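Local coordinates for uncharacterized protein (Bacteroides ovatus CL02T12C04, PDB 6PTM) that probably hydrolyses carrageenan chains from their ends, as an exo-acting glycoside hydrolase of family GH42, at residues 57-71 and 134-148. Numbering follows the deposited sequence.
Sequences LIAKAKKSGINTLKE and ELEAVMRGELKRLPT
Helix 57-63 and helix 134-139 run side by side in nearly the same direction, crossing at 22° with axes 10.6 Å apart, and A61 lies opposite M139. They belong to an N-terminal helical bundle, and both helices end in Schellman motifs, at G65 and G141. L135 is a knob in a hole formed by L57, I58, A61 and E71, its CD1 3.8 Å from A61 CB. M139, bent at chi3 (75°), brings SD to 3.6 Å from L57 CD1 and sets CE across the K60 chain, against its CG. I66 crosses M139 at about a right angle, CD1 pressed tightly on M139 CG at 3.4 Å. Beyond this apolar patch, R145, on the loop that follows helix 109-139, reaches back to 57-71. Its NH1 and NH2 grip E71 end-on, each meeting the syn lone pair of one carboxylate oxygen, with NH2 to OE2 at 2.6 Å and nearly straight (174°). NH1 also donates to N67 O, NH2 donates weakly to E134 OE2, and K70 NZ forms a salt bridge with E134 OE1. A leucine in place of R145 would probably leave the E71 carboxylate without its paired charge and N67 O without this donor. Water 2 donates to both E71 OE2 and E134 OE1, bridging two carboxylate oxygens 4.4 Å apart.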
# COMPACT_ATOMS: atom_id res chain seq x y z
N LEU A 57 26.95 -19.66 -18.58
CA LEU A 57 25.72 -19.84 -19.41
C LEU A 57 25.20 -18.46 -19.81
O LEU A 57 24.79 -18.28 -20.96
CB LEU A 57 24.67 -20.62 -18.62
CG LEU A 57 23.45 -21.05 -19.44
CD1 LEU A 57 23.86 -22.05 -20.51
CD2 LEU A 57 22.40 -21.65 -18.53
N ILE A 58 25.28 -17.49 -18.90
CA ILE A 58 24.89 -16.09 -19.20
C ILE A 58 25.75 -15.57 -20.36
O ILE A 58 25.18 -14.97 -21.30
CB ILE A 58 24.98 -15.20 -17.95
CG1 ILE A 58 23.80 -15.51 -17.02
CG2 ILE A 58 25.06 -13.73 -18.34
CD1 ILE A 58 23.96 -14.94 -15.63
N ALA A 59 27.07 -15.75 -20.31
CA ALA A 59 27.97 -15.22 -21.38
C ALA A 59 27.55 -15.86 -22.70
O ALA A 59 27.40 -15.11 -23.67
CB ALA A 59 29.43 -15.45 -21.03
N LYS A 60 27.30 -17.18 -22.71
CA LYS A 60 26.87 -17.91 -23.93
C LYS A 60 25.51 -17.38 -24.42
O LYS A 60 25.44 -17.00 -25.60
CB LYS A 60 26.84 -19.42 -23.65
CG LYS A 60 26.80 -20.29 -24.90
CD LYS A 60 26.85 -21.78 -24.58
CE LYS A 60 26.92 -22.64 -25.82
NZ LYS A 60 26.45 -24.01 -25.54
N ALA A 61 24.46 -17.31 -23.58
CA ALA A 61 23.14 -16.76 -24.00
C ALA A 61 23.26 -15.34 -24.58
O ALA A 61 22.62 -15.06 -25.61
CB ALA A 61 22.17 -16.76 -22.84
N LYS A 62 24.02 -14.46 -23.93
CA LYS A 62 24.31 -13.07 -24.39
C LYS A 62 24.81 -13.05 -25.83
O LYS A 62 24.34 -12.17 -26.59
CB LYS A 62 25.36 -12.39 -23.52
CG LYS A 62 24.79 -11.32 -22.62
CD LYS A 62 25.80 -10.49 -21.89
CE LYS A 62 25.20 -9.91 -20.62
NZ LYS A 62 23.94 -9.17 -20.91
N LYS A 63 25.76 -13.94 -26.16
CA LYS A 63 26.33 -14.10 -27.53
C LYS A 63 25.16 -14.31 -28.51
O LYS A 63 25.21 -13.76 -29.60
CB LYS A 63 27.37 -15.24 -27.58
N SER A 64 24.10 -15.03 -28.13
CA SER A 64 22.95 -15.33 -29.02
C SER A 64 21.94 -14.18 -29.06
O SER A 64 20.87 -14.40 -29.66
CB SER A 64 22.29 -16.59 -28.60
OG SER A 64 23.29 -17.53 -28.25
N GLY A 65 22.21 -13.06 -28.40
CA GLY A 65 21.29 -11.91 -28.29
C GLY A 65 20.15 -12.11 -27.28
O GLY A 65 19.20 -11.33 -27.31
N ILE A 66 20.20 -13.11 -26.40
CA ILE A 66 19.16 -13.27 -25.34
C ILE A 66 19.36 -12.18 -24.28
O ILE A 66 20.49 -12.00 -23.81
CB ILE A 66 19.22 -14.70 -24.76
CG1 ILE A 66 18.82 -15.75 -25.81
CG2 ILE A 66 18.32 -14.81 -23.52
CD1 ILE A 66 19.16 -17.18 -25.43
N ASN A 67 18.28 -11.52 -23.86
CA ASN A 67 18.28 -10.60 -22.69
C ASN A 67 18.41 -11.43 -21.40
O ASN A 67 17.38 -12.03 -20.95
CB ASN A 67 17.00 -9.75 -22.63
CG ASN A 67 17.07 -8.69 -21.56
OD1 ASN A 67 17.91 -8.80 -20.65
ND2 ASN A 67 16.24 -7.65 -21.65
N THR A 68 19.61 -11.44 -20.79
CA THR A 68 19.92 -12.26 -19.59
C THR A 68 19.75 -11.42 -18.31
O THR A 68 20.34 -11.80 -17.29
CB THR A 68 21.34 -12.83 -19.63
OG1 THR A 68 22.25 -11.78 -19.90
CG2 THR A 68 21.51 -13.92 -20.65
N LEU A 69 18.99 -10.33 -18.33
CA LEU A 69 18.80 -9.49 -17.12
C LEU A 69 18.38 -10.36 -15.93
O LEU A 69 18.93 -10.20 -14.83
CB LEU A 69 17.79 -8.38 -17.39
CG LEU A 69 17.43 -7.51 -16.19
CD1 LEU A 69 18.66 -6.77 -15.64
CD2 LEU A 69 16.35 -6.51 -16.59
N LYS A 70 17.43 -11.27 -16.13
CA LYS A 70 16.84 -12.05 -15.01
C LYS A 70 17.96 -12.88 -14.35
O LYS A 70 18.12 -12.77 -13.15
CB LYS A 70 15.71 -12.90 -15.58
CG LYS A 70 14.97 -13.74 -14.58
CD LYS A 70 13.78 -14.42 -15.21
CE LYS A 70 13.12 -15.38 -14.24
NZ LYS A 70 11.86 -15.90 -14.78
N GLU A 71 18.73 -13.63 -15.14
CA GLU A 71 19.81 -14.53 -14.65
C GLU A 71 20.95 -13.69 -14.06
O GLU A 71 21.53 -14.11 -13.02
CB GLU A 71 20.25 -15.48 -15.75
CG GLU A 71 19.21 -16.54 -16.09
CD GLU A 71 18.14 -16.05 -17.06
OE1 GLU A 71 18.36 -14.99 -17.70
OE2 GLU A 71 17.09 -16.73 -17.16
N GLU A 134 16.07 -22.57 -16.61
CA GLU A 134 15.25 -21.62 -17.38
C GLU A 134 16.06 -21.15 -18.60
O GLU A 134 15.54 -21.22 -19.73
CB GLU A 134 14.79 -20.41 -16.57
CG GLU A 134 13.92 -19.48 -17.43
CD GLU A 134 13.22 -18.36 -16.69
OE1 GLU A 134 13.37 -18.29 -15.48
OE2 GLU A 134 12.57 -17.50 -17.37
N LEU A 135 17.27 -20.65 -18.40
CA LEU A 135 18.05 -20.07 -19.52
C LEU A 135 18.36 -21.15 -20.59
O LEU A 135 18.30 -20.79 -21.79
CB LEU A 135 19.32 -19.44 -18.96
CG LEU A 135 20.11 -18.56 -19.92
CD1 LEU A 135 19.24 -17.53 -20.61
CD2 LEU A 135 21.28 -17.89 -19.19
N GLU A 136 18.66 -22.39 -20.20
CA GLU A 136 18.91 -23.47 -21.19
C GLU A 136 17.65 -23.69 -22.04
O GLU A 136 17.81 -23.85 -23.25
CB GLU A 136 19.38 -24.74 -20.49
CG GLU A 136 20.75 -24.58 -19.84
CD GLU A 136 21.86 -25.36 -20.50
OE1 GLU A 136 21.85 -25.46 -21.76
OE2 GLU A 136 22.74 -25.86 -19.77
N ALA A 137 16.46 -23.64 -21.45
CA ALA A 137 15.18 -23.75 -22.18
C ALA A 137 15.01 -22.55 -23.11
O ALA A 137 14.50 -22.74 -24.24
CB ALA A 137 14.04 -23.88 -21.19
N VAL A 138 15.31 -21.35 -22.63
CA VAL A 138 15.23 -20.13 -23.46
C VAL A 138 16.22 -20.27 -24.63
O VAL A 138 15.82 -19.97 -25.77
CB VAL A 138 15.48 -18.85 -22.65
CG1 VAL A 138 15.63 -17.66 -23.58
CG2 VAL A 138 14.38 -18.61 -21.62
N MET A 139 17.43 -20.73 -24.40
CA MET A 139 18.44 -20.83 -25.49
C MET A 139 17.98 -21.86 -26.52
O MET A 139 18.27 -21.65 -27.68
CB MET A 139 19.82 -21.18 -24.94
CG MET A 139 20.37 -20.07 -24.08
SD MET A 139 21.66 -20.67 -23.00
CE MET A 139 22.96 -20.81 -24.23
N ARG A 140 17.22 -22.87 -26.13
CA ARG A 140 16.74 -23.94 -27.06
C ARG A 140 15.41 -23.60 -27.70
O ARG A 140 14.86 -24.48 -28.31
CB ARG A 140 16.56 -25.25 -26.29
CG ARG A 140 17.90 -25.81 -25.84
CD ARG A 140 17.79 -27.05 -24.96
NE ARG A 140 19.10 -27.11 -24.33
CZ ARG A 140 20.18 -27.71 -24.84
NH1 ARG A 140 20.10 -28.38 -25.98
NH2 ARG A 140 21.33 -27.67 -24.19
N GLY A 141 14.86 -22.42 -27.47
CA GLY A 141 13.59 -22.02 -28.09
C GLY A 141 12.39 -22.68 -27.46
O GLY A 141 11.32 -22.61 -28.09
N GLU A 142 12.50 -23.25 -26.26
CA GLU A 142 11.42 -24.03 -25.60
C GLU A 142 10.53 -23.13 -24.73
O GLU A 142 9.42 -23.54 -24.45
CB GLU A 142 11.99 -25.14 -24.73
CG GLU A 142 12.71 -26.22 -25.50
CD GLU A 142 13.63 -27.06 -24.63
OE1 GLU A 142 13.80 -26.74 -23.41
OE2 GLU A 142 14.23 -28.01 -25.17
N LEU A 143 11.08 -22.02 -24.23
CA LEU A 143 10.37 -20.93 -23.52
C LEU A 143 10.56 -19.67 -24.35
O LEU A 143 11.69 -19.43 -24.83
CB LEU A 143 10.96 -20.69 -22.13
CG LEU A 143 10.93 -21.87 -21.16
CD1 LEU A 143 11.61 -21.51 -19.84
CD2 LEU A 143 9.52 -22.37 -20.91
N LYS A 144 9.49 -18.91 -24.52
CA LYS A 144 9.58 -17.61 -25.21
C LYS A 144 9.82 -16.54 -24.14
O LYS A 144 9.00 -16.41 -23.23
CB LYS A 144 8.31 -17.38 -26.03
CG LYS A 144 8.28 -16.06 -26.82
CD LYS A 144 7.07 -15.91 -27.73
CE LYS A 144 5.77 -15.86 -26.96
NZ LYS A 144 5.50 -14.48 -26.53
N ARG A 145 10.91 -15.78 -24.26
CA ARG A 145 11.22 -14.66 -23.33
C ARG A 145 10.76 -13.35 -23.93
O ARG A 145 11.28 -12.94 -24.93
CB ARG A 145 12.71 -14.58 -23.02
CG ARG A 145 13.06 -13.42 -22.10
CD ARG A 145 14.36 -13.70 -21.42
NE ARG A 145 14.24 -14.77 -20.43
CZ ARG A 145 15.26 -15.17 -19.67
NH1 ARG A 145 16.43 -14.59 -19.80
NH2 ARG A 145 15.10 -16.09 -18.74
N LEU A 146 9.83 -12.66 -23.28
CA LEU A 146 9.37 -11.34 -23.75
C LEU A 146 10.49 -10.34 -23.55
O LEU A 146 11.28 -10.48 -22.61
CB LEU A 146 8.14 -10.95 -22.95
CG LEU A 146 6.93 -11.84 -23.19
CD1 LEU A 146 5.77 -11.37 -22.33
CD2 LEU A 146 6.56 -11.85 -24.67
N PRO A 147 10.55 -9.30 -24.41
CA PRO A 147 11.43 -8.17 -24.18
C PRO A 147 11.16 -7.53 -22.81
O PRO A 147 9.98 -7.40 -22.40
CB PRO A 147 11.07 -7.16 -25.28
CG PRO A 147 10.34 -7.97 -26.36
CD PRO A 147 9.69 -9.12 -25.61
N THR A 148 12.22 -7.07 -22.15
CA THR A 148 12.11 -6.42 -20.82
C THR A 148 13.22 -5.38 -20.73
O THR A 148 14.30 -5.62 -21.24
CB THR A 148 12.10 -7.47 -19.70
OG1 THR A 148 11.59 -6.84 -18.53
CG2 THR A 148 13.47 -8.05 -19.42
O HOH W 1 14.62 -7.54 -23.84
O HOH W 2 15.93 -17.79 -14.89